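Local coordinates for mitogen-activated protein kinase, putative (Map kinase-like protein) (Leishmania major, PDB 3PG1), which probably transfers phosphate from ATP to serine and threonine residues of other proteins, as a parasite member of the MAP kinase family, at residues 52-57 and 107-112. Residues are numbered along the deposited sequence; the frame is centred on the assembly and turned at random.
Sequences KRVFNT and HKLYLV
Lys108 lies alongside Phe55 and sets its CE over the centre of the ring, 3.7 Å from the centroid and 10° off the normal, a CH-pi contact. Its NZ, turned aside at chi4 (113°), remains over that face, 4.5 Å from the centroid of the Phe55 ring, a cation-pi contact. Phe55 CG, anti to its backbone N (chi1 176°), lies 3.8 Å from Lys108 CG; Asn56 OD1 sits over the opposite face, toward the rim, and His107 O meets the edge in plane. On the same side of the sheet Arg53 runs extended, its CG 3.7 Å from Tyr110 CE1 and its NH2 against Lys108 CE. Two cationic ends thus come close, a repulsion probably eased by Glu16 of helix 7-19, salt-bridged to Arg53 NE and hydrogen-bonded to Tyr110 OH. The backbones run antiparallel, with Lys52-Leu111 and Val54-Leu109 as hydrogen-bonded pairs; Val54 N to Leu109 O, at 2.7 Å, is nearly straight. Beyond Phe55 and Lys108 the chains diverge, and a water donates to both Phe55 O and His107 O. On the other face Val54 CB meets Leu109 CB at 4.0 Å, while Leu111 CD1 touches Lys52 CD and Val54 CG2. Lys52 closes the Val-Ala-Ile-Lys sequence of the kinase fold; its extended chain leads toward Glu79 of helix 70-85, a long, weak form of the kinase lysine-glutamate pair. These are the third and fourth strands across the five-stranded sheet of the kinase N-terminal lobe, flanked by 36-42 and 96-100; helix 70-85 covers the leucine face, and helix 7-19 lies over Arg53 and Tyr110.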
ATOM      1  N   LYS A  52      -8.637  14.245  -6.550  1.00 56.24           N
ATOM      2  CA  LYS A  52      -9.660  13.224  -6.736  1.00 55.81           C
ATOM      3  C   LYS A  52     -11.032  13.806  -6.424  1.00 60.14           C
ATOM      4  O   LYS A  52     -11.220  14.446  -5.385  1.00 58.36           O
ATOM      5  CB  LYS A  52      -9.370  11.986  -5.865  1.00 57.04           C
ATOM      6  CG  LYS A  52     -10.252  10.778  -6.195  1.00 72.94           C
ATOM      7  CD  LYS A  52      -9.912   9.597  -5.298  1.00 81.23           C
ATOM      8  CE  LYS A  52     -10.977   8.528  -5.290  1.00 91.86           C
ATOM      9  NZ  LYS A  52     -10.652   7.432  -4.331  1.00 94.35           N
ATOM     10  N   ARG A  53     -11.982  13.583  -7.338  1.00 58.76           N
ATOM     11  CA  ARG A  53     -13.365  14.047  -7.251  1.00 60.87           C
ATOM     12  C   ARG A  53     -14.278  12.817  -7.170  1.00 67.36           C
ATOM     13  O   ARG A  53     -14.345  12.043  -8.120  1.00 67.30           O
ATOM     14  CB  ARG A  53     -13.695  14.915  -8.486  1.00 61.43           C
ATOM     15  CG  ARG A  53     -15.078  15.555  -8.512  1.00 68.48           C
ATOM     16  CD  ARG A  53     -15.359  16.032  -9.922  1.00 71.02           C
ATOM     17  NE  ARG A  53     -16.698  16.597 -10.095  1.00 77.37           N
ATOM     18  CZ  ARG A  53     -17.715  15.966 -10.676  1.00 90.16           C
ATOM     19  NH1 ARG A  53     -17.569  14.720 -11.113  1.00 81.58           N
ATOM     20  NH2 ARG A  53     -18.886  16.575 -10.824  1.00 69.23           N
ATOM     21  N   VAL A  54     -14.947  12.638  -6.023  1.00 66.20           N
ATOM     22  CA  VAL A  54     -15.862  11.531  -5.737  1.00 67.22           C
ATOM     23  C   VAL A  54     -17.290  12.088  -5.860  1.00 75.19           C
ATOM     24  O   VAL A  54     -17.689  12.950  -5.067  1.00 74.64           O
ATOM     25  CB  VAL A  54     -15.601  10.918  -4.330  1.00 70.15           C
ATOM     26  CG1 VAL A  54     -16.606   9.816  -4.006  1.00 70.83           C
ATOM     27  CG2 VAL A  54     -14.161  10.406  -4.184  1.00 67.93           C
ATOM     28  N   PHE A  55     -18.043  11.613  -6.872  1.00 74.39           N
ATOM     29  CA  PHE A  55     -19.415  12.054  -7.107  1.00 76.71           C
ATOM     30  C   PHE A  55     -20.373  10.877  -7.386  1.00 85.17           C
ATOM     31  O   PHE A  55     -21.052  10.409  -6.463  1.00 84.37           O
ATOM     32  CB  PHE A  55     -19.468  13.160  -8.189  1.00 78.75           C
ATOM     33  CG  PHE A  55     -20.840  13.649  -8.619  1.00 81.99           C
ATOM     34  CD1 PHE A  55     -21.814  13.969  -7.676  1.00 85.44           C
ATOM     35  CD2 PHE A  55     -21.132  13.855  -9.965  1.00 84.67           C
ATOM     36  CE1 PHE A  55     -23.070  14.439  -8.076  1.00 88.38           C
ATOM     37  CE2 PHE A  55     -22.384  14.332 -10.361  1.00 89.17           C
ATOM     38  CZ  PHE A  55     -23.342  14.627  -9.414  1.00 88.17           C
ATOM     39  N   ASN A  56     -20.415  10.396  -8.641  1.00 84.98           N
ATOM     40  CA  ASN A  56     -21.309   9.320  -9.050  1.00 87.09           C
ATOM     41  C   ASN A  56     -20.623   8.053  -9.572  1.00 93.37           C
ATOM     42  O   ASN A  56     -19.398   8.007  -9.744  1.00 90.89           O
ATOM     43  CB  ASN A  56     -22.355   9.849 -10.040  1.00 86.95           C
ATOM     44  CG  ASN A  56     -23.371  10.790  -9.430  1.00 99.92           C
ATOM     45  OD1 ASN A  56     -23.470  10.950  -8.207  1.00 94.61           O
ATOM     46  ND2 ASN A  56     -24.159  11.435 -10.272  1.00 86.94           N
ATOM     47  N   THR A  57     -21.442   7.013  -9.786  1.00 94.04           N
ATOM     48  CA  THR A  57     -21.069   5.700 -10.309  1.00 95.38           C
ATOM     49  C   THR A  57     -22.312   5.024 -10.896  1.00104.53           C
ATOM     50  O   THR A  57     -23.434   5.388 -10.534  1.00104.97           O
ATOM     51  CB  THR A  57     -20.383   4.833  -9.222  1.00100.25           C
ATOM     52  OG1 THR A  57     -19.903   3.632  -9.824  1.00 98.51           O
ATOM     53  CG2 THR A  57     -21.310   4.506  -8.036  1.00 99.03           C
ATOM     54  N   HIS A 107     -24.214  15.069  -3.612  1.00 83.30           N
ATOM     55  CA  HIS A 107     -23.051  15.198  -2.728  1.00 80.40           C
ATOM     56  C   HIS A 107     -21.745  14.865  -3.437  1.00 79.44           C
ATOM     57  O   HIS A 107     -21.657  13.843  -4.132  1.00 77.02           O
ATOM     58  CB  HIS A 107     -23.219  14.349  -1.455  1.00 81.29           C
ATOM     59  CG  HIS A 107     -24.604  14.370  -0.876  1.00 87.69           C
ATOM     60  ND1 HIS A 107     -25.398  13.235  -0.864  1.00 90.76           N
ATOM     61  CD2 HIS A 107     -25.299  15.392  -0.327  1.00 91.57           C
ATOM     62  CE1 HIS A 107     -26.541  13.604  -0.307  1.00 92.94           C
ATOM     63  NE2 HIS A 107     -26.532  14.896   0.022  1.00 93.85           N
ATOM     64  N   LYS A 108     -20.730  15.740  -3.249  1.00 74.09           N
ATOM     65  CA  LYS A 108     -19.385  15.602  -3.826  1.00 71.11           C
ATOM     66  C   LYS A 108     -18.298  15.638  -2.751  1.00 72.10           C
ATOM     67  O   LYS A 108     -18.419  16.363  -1.761  1.00 72.82           O
ATOM     68  CB  LYS A 108     -19.114  16.687  -4.888  1.00 73.80           C
ATOM     69  CG  LYS A 108     -19.826  16.443  -6.213  1.00 78.93           C
ATOM     70  CD  LYS A 108     -19.921  17.687  -7.071  1.00 80.35           C
ATOM     71  CE  LYS A 108     -20.963  17.546  -8.158  1.00 86.92           C
ATOM     72  NZ  LYS A 108     -22.112  18.464  -7.938  1.00 95.63           N
ATOM     73  N   LEU A 109     -17.232  14.863  -2.968  1.00 64.65           N
ATOM     74  CA  LEU A 109     -16.075  14.789  -2.078  1.00 62.01           C
ATOM     75  C   LEU A 109     -14.802  14.973  -2.893  1.00 62.09           C
ATOM     76  O   LEU A 109     -14.643  14.387  -3.971  1.00 61.34           O
ATOM     77  CB  LEU A 109     -16.075  13.487  -1.245  1.00 61.30           C
ATOM     78  CG  LEU A 109     -14.757  13.007  -0.588  1.00 65.64           C
ATOM     79  CD1 LEU A 109     -14.287  13.941   0.519  1.00 66.27           C
ATOM     80  CD2 LEU A 109     -14.916  11.632  -0.019  1.00 68.27           C
ATOM     81  N   TYR A 110     -13.922  15.835  -2.389  1.00 56.01           N
ATOM     82  CA  TYR A 110     -12.664  16.163  -3.047  1.00 53.65           C
ATOM     83  C   TYR A 110     -11.524  15.784  -2.153  1.00 56.37           C
ATOM     84  O   TYR A 110     -11.520  16.087  -0.950  1.00 54.21           O
ATOM     85  CB  TYR A 110     -12.599  17.647  -3.429  1.00 54.08           C
ATOM     86  CG  TYR A 110     -13.796  18.122  -4.223  1.00 54.39           C
ATOM     87  CD1 TYR A 110     -13.765  18.164  -5.614  1.00 56.38           C
ATOM     88  CD2 TYR A 110     -14.970  18.514  -3.583  1.00 56.25           C
ATOM     89  CE1 TYR A 110     -14.868  18.596  -6.351  1.00 57.51           C
ATOM     90  CE2 TYR A 110     -16.092  18.911  -4.310  1.00 58.75           C
ATOM     91  CZ  TYR A 110     -16.032  18.967  -5.694  1.00 65.18           C
ATOM     92  OH  TYR A 110     -17.142  19.352  -6.408  1.00 63.86           O
ATOM     93  N   LEU A 111     -10.562  15.094  -2.753  1.00 53.79           N
ATOM     94  CA  LEU A 111      -9.396  14.583  -2.075  1.00 52.50           C
ATOM     95  C   LEU A 111      -8.145  15.046  -2.742  1.00 54.15           C
ATOM     96  O   LEU A 111      -7.941  14.829  -3.938  1.00 54.06           O
ATOM     97  CB  LEU A 111      -9.464  13.058  -2.045  1.00 52.71           C
ATOM     98  CG  LEU A 111     -10.652  12.521  -1.275  1.00 59.72           C
ATOM     99  CD1 LEU A 111     -10.913  11.067  -1.625  1.00 60.35           C
ATOM    100  CD2 LEU A 111     -10.476  12.768   0.224  1.00 62.05           C
ATOM    101  N   VAL A 112      -7.309  15.703  -1.965  1.00 49.85           N
ATOM    102  CA  VAL A 112      -6.061  16.252  -2.462  1.00 50.24           C
ATOM    103  C   VAL A 112      -4.864  15.574  -1.782  1.00 55.35           C
ATOM    104  O   VAL A 112      -4.784  15.507  -0.537  1.00 52.43           O
ATOM    105  CB  VAL A 112      -6.019  17.792  -2.316  1.00 54.54           C
ATOM    106  CG1 VAL A 112      -4.875  18.384  -3.127  1.00 55.41           C
ATOM    107  CG2 VAL A 112      -7.349  18.433  -2.721  1.00 55.30           C
TER
HETATM  108  O   HOH W   1     -20.507  11.166  -3.984  1.00 59.56           O